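Local coordinates for fat acid-binding protein (Eubacterium ventriosum, PDB 3NYI) that probably binds fatty acids such as stearic acid, as a member of the DegV family, at residues 153-156 against 157-161; 99-102 against 103-106; 72-75 against 76-80; 248-251 against 252-255. All coordinates share one frame; numbering follows the deposited sequence. Where two conformers were deposited one is given.

Contact 1: 153-156 against 157-161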
ATOM      1  N   SER A 153       9.512  17.747   6.797  1.00 36.33           N
ATOM      2  CA  SER A 153      10.578  18.218   5.913  1.00 41.35           C
ATOM      3  C   SER A 153      11.316  17.071   5.214  1.00 38.14           C
ATOM      4  O   SER A 153      12.123  17.303   4.311  1.00 44.46           O
ATOM      5  CB  SER A 153      11.589  19.075   6.683  1.00 38.09           C
ATOM      6  OG  SER A 153      12.499  18.258   7.402  1.00 41.12           O
ATOM      7  N   LYS A 154      11.068  15.840   5.645  1.00 30.67           N
ATOM      8  CA  LYS A 154      11.687  14.679   4.993  1.00 30.70           C
ATOM      9  C   LYS A 154      10.696  13.902   4.141  1.00 30.73           C
ATOM     10  O   LYS A 154      11.080  13.015   3.368  1.00 26.65           O
ATOM     11  CB  LYS A 154      12.326  13.754   6.023  1.00 31.32           C
ATOM     12  CG  LYS A 154      13.374  14.467   6.882  1.00 36.25           C
ATOM     13  CD  LYS A 154      14.031  13.522   7.864  1.00 43.96           C
ATOM     14  CE  LYS A 154      14.921  14.289   8.844  1.00 46.47           C
ATOM     15  NZ  LYS A 154      15.920  15.138   8.134  1.00 48.47           N
ATOM     16  N   LEU A 155       9.418  14.239   4.274  1.00 30.29           N
ATOM     17  CA  LEU A 155       8.370  13.471   3.612  1.00 27.91           C
ATOM     18  C   LEU A 155       8.509  13.377   2.085  1.00 24.87           C
ATOM     19  O   LEU A 155       8.368  12.301   1.522  1.00 26.22           O
ATOM     20  CB  LEU A 155       6.991  14.036   3.970  1.00 30.77           C
ATOM     21  CG  LEU A 155       5.853  13.045   3.752  1.00 46.92           C
ATOM     22  CD1 LEU A 155       5.911  11.956   4.827  1.00 46.58           C
ATOM     23  CD2 LEU A 155       4.524  13.782   3.783  1.00 52.30           C
ATOM     24  N   ASP A 156       8.770  14.494   1.411  1.00 29.36           N
ATOM     25  CA  ASP A 156       8.869  14.473  -0.049  1.00 26.54           C
ATOM     26  C   ASP A 156       9.934  13.502  -0.545  1.00 29.39           C
ATOM     27  O   ASP A 156       9.693  12.708  -1.457  1.00 29.35           O
ATOM     28  CB  ASP A 156       9.177  15.865  -0.601  1.00 32.14           C
ATOM     29  CG  ASP A 156       7.972  16.797  -0.555  1.00 51.41           C
ATOM     30  OD1 ASP A 156       6.851  16.326  -0.250  1.00 50.13           O
ATOM     31  OD2 ASP A 156       8.153  18.003  -0.832  1.00 58.55           O
ATOM     32  N   ALA A 157      11.126  13.596   0.032  1.00 27.92           N
ATOM     33  CA  ALA A 157      12.223  12.729  -0.356  1.00 25.71           C
ATOM     34  C   ALA A 157      11.899  11.257  -0.073  1.00 24.08           C
ATOM     35  O   ALA A 157      12.209  10.375  -0.883  1.00 24.25           O
ATOM     36  CB  ALA A 157      13.525  13.151   0.349  1.00 31.60           C
ATOM     37  N   LEU A 158      11.260  10.995   1.064  1.00 26.08           N
ATOM     38  CA  LEU A 158      10.859   9.625   1.388  1.00 24.34           C
ATOM     39  C   LEU A 158       9.909   9.078   0.325  1.00 18.99           C
ATOM     40  O   LEU A 158      10.087   7.964  -0.192  1.00 19.37           O
ATOM     41  CB  LEU A 158      10.181   9.569   2.760  1.00 23.44           C
ATOM     42  CG  LEU A 158      11.108   9.680   3.965  1.00 32.90           C
ATOM     43  CD1 LEU A 158      10.325   9.745   5.278  1.00 26.96           C
ATOM     44  CD2 LEU A 158      12.074   8.516   3.958  1.00 25.41           C
HETATM   45  N   MSE A 159       8.879   9.852  -0.001  1.00 23.55           N
HETATM   46  CA  MSE A 159       7.907   9.403  -0.989  1.00 22.79           C
HETATM   47  C   MSE A 159       8.526   9.181  -2.370  1.00 22.74           C
HETATM   48  O   MSE A 159       8.212   8.202  -3.055  1.00 19.23           O
HETATM   49  CB  MSE A 159       6.747  10.393  -1.079  1.00 22.06           C
HETATM   50  CG  MSE A 159       5.923  10.465   0.197  1.00 26.32           C
HETATM   51 SE   MSE A 159       4.334  11.599  -0.099  0.79 33.74          SE
HETATM   52  CE  MSE A 159       5.215  13.289  -0.525  1.00 45.38           C
ATOM     53  N   ALA A 160       9.409  10.091  -2.774  1.00 24.59           N
ATOM     54  CA  ALA A 160      10.090   9.965  -4.067  1.00 30.50           C
ATOM     55  C   ALA A 160      10.974   8.706  -4.156  1.00 26.93           C
ATOM     56  O   ALA A 160      11.184   8.154  -5.244  1.00 22.55           O
ATOM     57  CB  ALA A 160      10.914  11.216  -4.355  1.00 31.90           C
ATOM     58  N   SER A 161      11.480   8.250  -3.012  1.00 22.34           N
ATOM     59  CA  SER A 161      12.419   7.131  -2.982  1.00 23.95           C
ATOM     60  C   SER A 161      11.698   5.796  -2.974  1.00 20.49           C
ATOM     61  O   SER A 161      12.296   4.767  -3.297  1.00 19.64           O
ATOM     62  CB  SER A 161      13.329   7.207  -1.749  1.00 25.80           C
ATOM     63  OG  SER A 161      12.638   6.739  -0.589  1.00 23.34           O
TER
HETATM   64  O   HOH W   1      12.035  15.858   1.694  1.00 33.05           O

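Contact 2: 99-102 against 103-106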
ATOM      1  N   SER A  99      -9.869   8.263  -2.118  1.00 19.20           N
ATOM      2  CA  SER A  99      -9.717   8.195  -0.665  1.00 17.93           C
ATOM      3  C   SER A  99      -9.159   9.490  -0.058  1.00 22.68           C
ATOM      4  O   SER A  99      -9.687  10.005   0.925  1.00 20.80           O
ATOM      5  CB  SER A  99      -8.839   6.989  -0.287  1.00 20.33           C
ATOM      6  OG  SER A  99      -8.665   6.909   1.113  1.00 25.50           O
ATOM      7  N   TYR A 100      -8.069  10.003  -0.629  1.00 22.52           N
ATOM      8  CA  TYR A 100      -7.473  11.235  -0.152  1.00 20.17           C
ATOM      9  C   TYR A 100      -8.487  12.370  -0.115  1.00 23.40           C
ATOM     10  O   TYR A 100      -8.563  13.129   0.855  1.00 19.42           O
ATOM     11  CB  TYR A 100      -6.286  11.620  -1.060  1.00 20.02           C
ATOM     12  CG  TYR A 100      -5.724  13.002  -0.825  1.00 21.19           C
ATOM     13  CD1 TYR A 100      -4.808  13.239   0.195  1.00 21.48           C
ATOM     14  CD2 TYR A 100      -6.077  14.071  -1.655  1.00 23.47           C
ATOM     15  CE1 TYR A 100      -4.284  14.503   0.404  1.00 26.48           C
ATOM     16  CE2 TYR A 100      -5.554  15.343  -1.456  1.00 25.00           C
ATOM     17  CZ  TYR A 100      -4.658  15.551  -0.420  1.00 30.43           C
ATOM     18  OH  TYR A 100      -4.119  16.802  -0.220  1.00 28.48           O
ATOM     19  N   ASN A 101      -9.268  12.508  -1.176  1.00 17.05           N
ATOM     20  CA  ASN A 101     -10.198  13.623  -1.208  1.00 22.28           C
ATOM     21  C   ASN A 101     -11.393  13.458  -0.262  1.00 20.80           C
ATOM     22  O   ASN A 101     -11.975  14.448   0.174  1.00 21.10           O
ATOM     23  CB  ASN A 101     -10.623  13.961  -2.636  1.00 24.35           C
ATOM     24  CG  ASN A 101      -9.630  14.911  -3.309  1.00 32.47           C
ATOM     25  OD1 ASN A 101      -9.476  16.073  -2.901  1.00 35.99           O
ATOM     26  ND2 ASN A 101      -8.926  14.410  -4.292  1.00 23.77           N
ATOM     27  N   SER A 102     -11.737  12.217   0.068  1.00 21.49           N
ATOM     28  CA  SER A 102     -12.722  12.002   1.139  1.00 23.83           C
ATOM     29  C   SER A 102     -12.166  12.502   2.456  1.00 18.44           C
ATOM     30  O   SER A 102     -12.865  13.143   3.240  1.00 20.76           O
ATOM     31  CB  SER A 102     -13.106  10.526   1.274  1.00 28.12           C
ATOM     32  OG  SER A 102     -13.746  10.086   0.105  1.00 37.81           O
ATOM     33  N   ALA A 103     -10.881  12.234   2.698  1.00 22.92           N
ATOM     34  CA  ALA A 103     -10.278  12.655   3.954  1.00 21.36           C
ATOM     35  C   ALA A 103     -10.164  14.177   4.020  1.00 19.22           C
ATOM     36  O   ALA A 103     -10.306  14.773   5.083  1.00 24.09           O
ATOM     37  CB  ALA A 103      -8.888  11.995   4.151  1.00 19.86           C
ATOM     38  N   ILE A 104      -9.880  14.809   2.885  1.00 23.78           N
ATOM     39  CA  ILE A 104      -9.816  16.266   2.844  1.00 22.78           C
ATOM     40  C   ILE A 104     -11.192  16.848   3.186  1.00 25.00           C
ATOM     41  O   ILE A 104     -11.316  17.770   4.002  1.00 27.65           O
ATOM     42  CB  ILE A 104      -9.389  16.786   1.455  1.00 24.20           C
ATOM     43  CG1 ILE A 104      -7.913  16.465   1.197  1.00 27.12           C
ATOM     44  CG2 ILE A 104      -9.582  18.295   1.387  1.00 25.28           C
ATOM     45  CD1 ILE A 104      -6.978  17.086   2.202  1.00 26.40           C
ATOM     46  N   ASN A 105     -12.226  16.320   2.550  1.00 21.60           N
ATOM     47  CA  ASN A 105     -13.582  16.771   2.880  1.00 27.31           C
ATOM     48  C   ASN A 105     -13.930  16.519   4.344  1.00 30.54           C
ATOM     49  O   ASN A 105     -14.617  17.321   4.969  1.00 29.37           O
ATOM     50  CB  ASN A 105     -14.628  16.166   1.946  1.00 34.62           C
ATOM     51  CG  ASN A 105     -14.725  16.920   0.625  1.00 47.06           C
ATOM     52  OD1 ASN A 105     -13.718  17.398   0.096  1.00 41.56           O
ATOM     53  ND2 ASN A 105     -15.938  17.043   0.095  1.00 54.45           N
ATOM     54  N   ALA A 106     -13.429  15.419   4.898  1.00 29.87           N
ATOM     55  CA  ALA A 106     -13.728  15.081   6.289  1.00 28.84           C
ATOM     56  C   ALA A 106     -13.019  16.026   7.256  1.00 32.62           C
ATOM     57  O   ALA A 106     -13.588  16.431   8.279  1.00 30.00           O
ATOM     58  CB  ALA A 106     -13.355  13.639   6.579  1.00 24.97           C
TER

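Contact 3: 72-75 against 76-80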
ATOM      1  N   SER A  72     -16.898   8.420   7.494  1.00 29.71           N
ATOM      2  CA  SER A  72     -16.002   7.460   8.156  1.00 30.54           C
ATOM      3  C   SER A  72     -14.703   8.101   8.647  1.00 31.42           C
ATOM      4  O   SER A  72     -14.272   7.885   9.782  1.00 36.05           O
ATOM      5  CB  SER A  72     -15.658   6.304   7.217  1.00 43.95           C
ATOM      6  OG  SER A  72     -16.788   5.478   7.024  1.00 58.41           O
ATOM      7  N   TYR A  73     -14.068   8.867   7.775  1.00 24.37           N
ATOM      8  CA  TYR A  73     -12.913   9.660   8.178  1.00 29.09           C
ATOM      9  C   TYR A  73     -13.305  10.669   9.260  1.00 24.60           C
ATOM     10  O   TYR A  73     -12.623  10.804  10.266  1.00 33.59           O
ATOM     11  CB  TYR A  73     -12.362  10.422   6.986  1.00 24.64           C
ATOM     12  CG  TYR A  73     -11.428   9.632   6.086  1.00 27.34           C
ATOM     13  CD1 TYR A  73     -11.771   9.344   4.770  1.00 24.95           C
ATOM     14  CD2 TYR A  73     -10.187   9.207   6.548  1.00 27.78           C
ATOM     15  CE1 TYR A  73     -10.905   8.638   3.932  1.00 23.54           C
ATOM     16  CE2 TYR A  73      -9.319   8.504   5.724  1.00 27.89           C
ATOM     17  CZ  TYR A  73      -9.681   8.226   4.419  1.00 26.06           C
ATOM     18  OH  TYR A  73      -8.799   7.532   3.614  1.00 22.55           O
ATOM     19  N   ALA A  74     -14.406  11.383   9.032  1.00 28.57           N
ATOM     20  CA  ALA A  74     -14.799  12.474   9.918  1.00 29.72           C
ATOM     21  C   ALA A  74     -15.012  12.003  11.360  1.00 34.28           C
ATOM     22  O   ALA A  74     -14.586  12.665  12.297  1.00 39.04           O
ATOM     23  CB  ALA A  74     -16.064  13.167   9.398  1.00 34.71           C
ATOM     24  N   ASP A  75     -15.686  10.871  11.533  1.00 35.85           N
ATOM     25  CA  ASP A  75     -15.910  10.325  12.872  1.00 41.04           C
ATOM     26  C   ASP A  75     -14.592   9.976  13.588  1.00 39.21           C
ATOM     27  O   ASP A  75     -14.450  10.189  14.793  1.00 43.29           O
ATOM     28  CB  ASP A  75     -16.845   9.114  12.818  1.00 44.81           C
ATOM     29  CG  ASP A  75     -18.288   9.490  12.439  1.00 51.22           C
ATOM     30  OD1 ASP A  75     -18.658  10.688  12.464  1.00 46.61           O
ATOM     31  OD2 ASP A  75     -19.064   8.571  12.115  1.00 51.87           O
ATOM     32  N   VAL A  76     -13.619   9.452  12.851  1.00 38.63           N
ATOM     33  CA  VAL A  76     -12.306   9.190  13.440  1.00 32.61           C
ATOM     34  C   VAL A  76     -11.598  10.500  13.792  1.00 37.69           C
ATOM     35  O   VAL A  76     -11.129  10.677  14.924  1.00 37.76           O
ATOM     36  CB  VAL A  76     -11.437   8.325  12.503  1.00 37.48           C
ATOM     37  CG1 VAL A  76     -10.010   8.196  13.037  1.00 36.04           C
ATOM     38  CG2 VAL A  76     -12.080   6.958  12.324  1.00 37.96           C
ATOM     39  N   PHE A  77     -11.531  11.429  12.838  1.00 30.39           N
ATOM     40  CA  PHE A  77     -10.884  12.712  13.108  1.00 39.94           C
ATOM     41  C   PHE A  77     -11.518  13.394  14.321  1.00 42.24           C
ATOM     42  O   PHE A  77     -10.821  13.897  15.201  1.00 39.91           O
ATOM     43  CB  PHE A  77     -10.963  13.659  11.904  1.00 39.44           C
ATOM     44  CG  PHE A  77     -10.244  13.162  10.667  1.00 35.54           C
ATOM     45  CD1 PHE A  77      -9.391  12.070  10.717  1.00 29.83           C
ATOM     46  CD2 PHE A  77     -10.417  13.815   9.455  1.00 29.15           C
ATOM     47  CE1 PHE A  77      -8.739  11.625   9.574  1.00 30.15           C
ATOM     48  CE2 PHE A  77      -9.777  13.383   8.308  1.00 29.32           C
ATOM     49  CZ  PHE A  77      -8.928  12.285   8.366  1.00 32.67           C
ATOM     50  N   ARG A  78     -12.846  13.405  14.354  1.00 39.43           N
ATOM     51  CA  ARG A  78     -13.586  14.087  15.410  0.53 40.86           C
ATOM     52  C   ARG A  78     -13.275  13.532  16.797  1.00 44.32           C
ATOM     53  O   ARG A  78     -13.028  14.288  17.737  1.00 43.22           O
ATOM     54  CB  ARG A  78     -15.092  14.009  15.139  0.53 40.42           C
ATOM     55  CG  ARG A  78     -15.855  15.251  15.554  0.53 46.72           C
ATOM     56  CD  ARG A  78     -17.356  15.067  15.395  0.53 48.14           C
ATOM     57  NE  ARG A  78     -17.720  14.610  14.056  0.53 47.13           N
ATOM     58  CZ  ARG A  78     -18.046  15.417  13.049  0.53 47.59           C
ATOM     59  NH1 ARG A  78     -18.052  16.736  13.219  0.53 46.71           N
ATOM     60  NH2 ARG A  78     -18.371  14.900  11.869  0.53 44.35           N
ATOM     61  N   SER A  79     -13.278  12.211  16.929  1.00 45.17           N
ATOM     62  CA  SER A  79     -13.061  11.593  18.233  1.00 46.70           C
ATOM     63  C   SER A  79     -11.670  11.894  18.795  1.00 52.42           C
ATOM     64  O   SER A  79     -11.517  12.117  19.996  1.00 54.59           O
ATOM     65  CB  SER A  79     -13.306  10.082  18.170  1.00 55.63           C
ATOM     66  OG  SER A  79     -12.267   9.419  17.471  1.00 70.48           O
ATOM     67  N   PHE A  80     -10.657  11.907  17.933  1.00 40.74           N
ATOM     68  CA  PHE A  80      -9.314  12.267  18.372  1.00 40.96           C
ATOM     69  C   PHE A  80      -9.222  13.757  18.712  1.00 44.29           C
ATOM     70  O   PHE A  80      -8.673  14.130  19.752  1.00 42.54           O
ATOM     71  CB  PHE A  80      -8.264  11.898  17.311  1.00 31.89           C
ATOM     72  CG  PHE A  80      -8.037  10.418  17.163  1.00 41.38           C
ATOM     73  CD1 PHE A  80      -7.895   9.605  18.281  1.00 46.44           C
ATOM     74  CD2 PHE A  80      -7.940   9.837  15.904  1.00 40.88           C
ATOM     75  CE1 PHE A  80      -7.676   8.236  18.150  1.00 44.29           C
ATOM     76  CE2 PHE A  80      -7.719   8.469  15.766  1.00 41.55           C
ATOM     77  CZ  PHE A  80      -7.588   7.671  16.890  1.00 41.54           C
TER

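Contact 4: 248-251 against 252-255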
ATOM      1  N   GLU A 248       4.553 -19.373  -0.684  1.00 43.04           N
ATOM      2  CA  GLU A 248       5.302 -18.758  -1.766  1.00 37.23           C
ATOM      3  C   GLU A 248       5.893 -17.460  -1.252  1.00 35.05           C
ATOM      4  O   GLU A 248       7.056 -17.145  -1.510  1.00 44.85           O
ATOM      5  CB  GLU A 248       4.402 -18.485  -2.972  1.00 34.44           C
ATOM      6  CG  GLU A 248       5.164 -17.890  -4.149  1.00 39.76           C
ATOM      7  CD  GLU A 248       4.269 -17.422  -5.287  1.00 41.59           C
ATOM      8  OE1 GLU A 248       3.155 -16.930  -5.013  1.00 42.88           O
ATOM      9  OE2 GLU A 248       4.691 -17.532  -6.460  1.00 40.18           O
ATOM     10  N   GLY A 249       5.085 -16.709  -0.515  1.00 32.59           N
ATOM     11  CA  GLY A 249       5.553 -15.474   0.091  1.00 30.25           C
ATOM     12  C   GLY A 249       6.792 -15.662   0.956  1.00 33.11           C
ATOM     13  O   GLY A 249       7.789 -14.953   0.790  1.00 31.09           O
ATOM     14  N   PHE A 250       6.734 -16.610   1.889  1.00 27.69           N
ATOM     15  CA  PHE A 250       7.869 -16.840   2.785  1.00 31.77           C
ATOM     16  C   PHE A 250       9.108 -17.264   1.999  1.00 35.26           C
ATOM     17  O   PHE A 250      10.223 -16.851   2.310  1.00 38.66           O
ATOM     18  CB  PHE A 250       7.543 -17.908   3.835  1.00 39.00           C
ATOM     19  CG  PHE A 250       6.340 -17.592   4.664  1.00 44.17           C
ATOM     20  CD1 PHE A 250       6.129 -16.308   5.137  1.00 47.78           C
ATOM     21  CD2 PHE A 250       5.420 -18.581   4.980  1.00 53.25           C
ATOM     22  CE1 PHE A 250       5.011 -16.010   5.902  1.00 52.30           C
ATOM     23  CE2 PHE A 250       4.307 -18.293   5.748  1.00 52.90           C
ATOM     24  CZ  PHE A 250       4.101 -17.003   6.210  1.00 50.07           C
ATOM     25  N   GLU A 251       8.901 -18.099   0.988  1.00 37.29           N
ATOM     26  CA  GLU A 251       9.991 -18.571   0.149  1.00 37.78           C
ATOM     27  C   GLU A 251      10.547 -17.409  -0.664  1.00 33.80           C
ATOM     28  O   GLU A 251      11.751 -17.294  -0.873  1.00 35.60           O
ATOM     29  CB  GLU A 251       9.497 -19.676  -0.792  1.00 44.79           C
ATOM     30  CG  GLU A 251      10.570 -20.229  -1.724  1.00 59.59           C
ATOM     31  CD  GLU A 251      10.003 -21.087  -2.853  1.00 73.04           C
ATOM     32  OE1 GLU A 251       9.005 -20.672  -3.485  1.00 74.80           O
ATOM     33  OE2 GLU A 251      10.567 -22.173  -3.118  1.00 78.50           O
ATOM     34  N   PHE A 252       9.656 -16.549  -1.138  1.00 26.69           N
ATOM     35  CA  PHE A 252      10.096 -15.372  -1.872  1.00 30.75           C
ATOM     36  C   PHE A 252      10.975 -14.494  -0.987  1.00 31.31           C
ATOM     37  O   PHE A 252      11.984 -13.957  -1.449  1.00 35.88           O
ATOM     38  CB  PHE A 252       8.905 -14.584  -2.434  1.00 27.62           C
ATOM     39  CG  PHE A 252       9.307 -13.424  -3.304  1.00 29.53           C
ATOM     40  CD1 PHE A 252       9.983 -13.640  -4.498  1.00 33.22           C
ATOM     41  CD2 PHE A 252       9.016 -12.117  -2.926  1.00 28.01           C
ATOM     42  CE1 PHE A 252      10.370 -12.576  -5.304  1.00 32.24           C
ATOM     43  CE2 PHE A 252       9.401 -11.042  -3.720  1.00 32.50           C
ATOM     44  CZ  PHE A 252      10.080 -11.272  -4.916  1.00 26.65           C
HETATM   45  N   MSE A 253      10.604 -14.360   0.286  1.00 30.25           N
HETATM   46  CA  MSE A 253      11.382 -13.534   1.201  1.00 32.90           C
HETATM   47  C   MSE A 253      12.812 -14.036   1.290  1.00 31.92           C
HETATM   48  O   MSE A 253      13.730 -13.257   1.498  1.00 31.85           O
HETATM   49  CB  MSE A 253      10.781 -13.531   2.603  1.00 34.15           C
HETATM   50  CG  MSE A 253       9.412 -12.898   2.700  1.00 34.73           C
HETATM   51 SE   MSE A 253       8.664 -13.125   4.481  0.71 38.55          SE
HETATM   52  CE  MSE A 253       6.789 -12.702   4.045  1.00 36.88           C
ATOM     53  N   LYS A 254      12.989 -15.348   1.164  1.00 32.45           N
ATOM     54  CA  LYS A 254      14.327 -15.922   1.242  1.00 39.47           C
ATOM     55  C   LYS A 254      15.120 -15.559  -0.006  1.00 35.51           C
ATOM     56  O   LYS A 254      16.301 -15.215   0.076  1.00 36.99           O
ATOM     57  CB  LYS A 254      14.257 -17.440   1.432  1.00 42.08           C
ATOM     58  CG  LYS A 254      13.760 -17.865   2.810  1.00 40.69           C
ATOM     59  CD  LYS A 254      13.696 -19.383   2.937  1.00 53.48           C
ATOM     60  CE  LYS A 254      13.368 -19.810   4.363  1.00 65.88           C
ATOM     61  NZ  LYS A 254      13.331 -21.297   4.521  1.00 75.47           N
ATOM     62  N   GLU A 255      14.460 -15.628  -1.158  1.00 34.87           N
ATOM     63  CA  GLU A 255      15.079 -15.267  -2.431  1.00 44.65           C
ATOM     64  C   GLU A 255      15.472 -13.797  -2.451  1.00 38.33           C
ATOM     65  O   GLU A 255      16.514 -13.437  -2.998  1.00 38.22           O
ATOM     66  CB  GLU A 255      14.135 -15.543  -3.601  1.00 54.19           C
ATOM     67  CG  GLU A 255      13.659 -16.979  -3.719  1.00 67.46           C
ATOM     68  CD  GLU A 255      12.487 -17.122  -4.683  1.00 73.23           C
ATOM     69  OE1 GLU A 255      12.386 -16.317  -5.640  1.00 69.80           O
ATOM     70  OE2 GLU A 255      11.666 -18.042  -4.482  1.00 77.41           O
TER
HETATM   71  O   HOH W   2       8.804 -17.783  -4.244  1.00 47.07           O

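Contact 1: 153-156 against 157-161
Three successive i to i+4 backbone bonds tie 153-156 to 157-161 in the last turns of helix 148-161: L158 N to K154 O, M159 N to L155 O at 2.9 Å and nearly straight (169°), and A160 N to D156 O. One residue earlier, the i to i+4 pair S153 O and A157 N is bridged by a water, 3.0 Å from each, which donates to the first and accepts from the second. Among the side chains, the selenomethionine M159 reaches back along the helix. With CG anti to its own carbonyl carbon (chi1 -65°) and a bend at chi3, its methyl CE touches D156 OD1 at 3.5 Å and, farther off, L155 CG at 4.3 Å. The D156 and M159 chains cross at a slant. L158 lies against the backbone, its CG 3.4 Å from K154 O, while its side chain meets L134 and M141 of helix 128-143 and the C-terminal L296; M159 also touches L134. At the end of the helix S161 OG donates to L158 O at 2.9 Å and also bonds R291 N. This is the pattern of an amphipathic helix at its C-terminal end, with L158 and M159 turned to helix 128-143 and D156 on the exposed side.

Contact 2: 99-102 against 103-106
The ring of Y100 has I104 lying over one face: CG1 stands 3.7 Å above the ring plane, offset toward the rim, in a CH-pi contact 3.9 Å from the ring centroid and 22° off its normal. The methyl CD1 carries the overlap on toward the hydroxyl, 3.8 Å from Y100 OH, while at the ring edge, in its plane, lies the amide nitrogen ND2 of N101. Two torsions bring the pair together: Y100 CG points opposite its backbone N (chi1 170°), and I104 CG1, anti to its carbonyl carbon (chi1 -70°), is carried over the Y100 ring. The two chains slant across one another. Beneath them the helix is regular. I104 N donates to Y100 O at 2.9 Å, in the carbonyl plane, whereas N105 N stands above the plane of the N101 carbonyl. A103 N to S99 O and A106 N to S102 O complete the ladder. The helix 99-113 is the crossover of a beta-alpha-beta unit between strands 87-91 and 119-123. Y100, A103 and I104 rest on V121 of strand 119-123, Y100 and S99 meet T91 of strand 87-91, S102 OG bonds P68 O, and S102, A103 and A106 touch Y73 of helix 70-81.

Contact 3: 72-75 against 76-80
Y73 and F77 lie side by side and point the same way from one flank of helix 70-81, their ring planes 39° apart and centroids 5.8 Å from each other, an oblique pairing. The touch is between the F77 tip and the near side of Y73: CZ comes within 3.8 Å of Y73 CD2 and also meets Y73 CB. For F77, chi1 -63° (CG anti to its carbonyl carbon) and chi2 -11° together lay one ring face over Y73 O, 3.3 Å from the plane; that same oxygen takes the nearly straight F77 N-H at 2.9 Å. The side chain also touches C89 of strand 87-91 and V110 of helix 99-113. An alanine at F77 is likely to open a gap beside Y73 and bare the carbonyl this ring covers, with the contacts to C89 and V110 lost. On another flank, one conformer of R78 bends at chi3, with D75 OD1 at its guanidinium edge 4.3 Å from R78 NH2, beyond a salt bridge; R78 has its salt bridge with D113. S79 OG donates to V76 O at 3.1 Å. The pattern is that of an amphipathic helix packed on a beta-sheet in an alpha/beta fold.

Contact 4: 248-251 against 252-255
M253, a selenomethionine, runs beside the ring of F250 and meets it at the edge: its methyl CE is 3.8 Å from F250 CD1, near the ring plane, and SE lies 5.5 Å from the ring centroid, 89° off the normal. This is a Met-aromatic contact made along the rim. Both residues carry CG anti to the carbonyl carbon (chi1 -65° for M253), which sends the two chains the same way. M253 CG lies 3.2 Å from G249 O, and the chain continues extended beyond it. F250 is exposed, whereas M253 also reaches V240, Y242, L264 and N269.

On another flank two acids come together. The carboxylates of E251 and E255 are turned 65° apart, with E251 OE1 3.9 Å from E255 OE2. A water sits beside the pair, 3.0 Å from E251 OE1 and 2.9 Å from E255 OE2; it may link the two and probably eases their mutual repulsion. A lysine in place of E255 would probably lose this water-bridged approach, leaving the water without one of its carboxylate partners and the E251 end freer to turn.

The backbone is held by F252 N to E248 O at 2.7 Å, M253 N to G249 O and E255 N to E251 O; K254 N makes weak bonds to F250 O and E251 O. E248 itself forms salt bridges with R213 and K217, and buried F252 packs on V240, L221 and I285. Here helix 246-260 is the helix of a beta-alpha-beta unit joining strand 236-242 to strand 270-271.

All four are local contacts within one helix, each partly buried. Contacts 2 and 3 share a buried flank round Y73: their centres are about 12 Å apart, on helices that share strand 87-91, and they touch where Y73 OH probably bonds S99 OG, at 2.6 Å, and where A106 packs on Y73. Contact 4 lies on the opposite side of the chain's centre, about 36 Å from contact 2 between centres, against the second sheet; contact 1 touches neither group. Contacts 1 and 4 keep D156, F250 and E251 exposed. Aromatic rings carry contacts 2 and 3, contact 4 combines a Met-aromatic edge with water-linked acids, and contact 1 rests on a selenomethionine methyl against a carboxylate and a leucine.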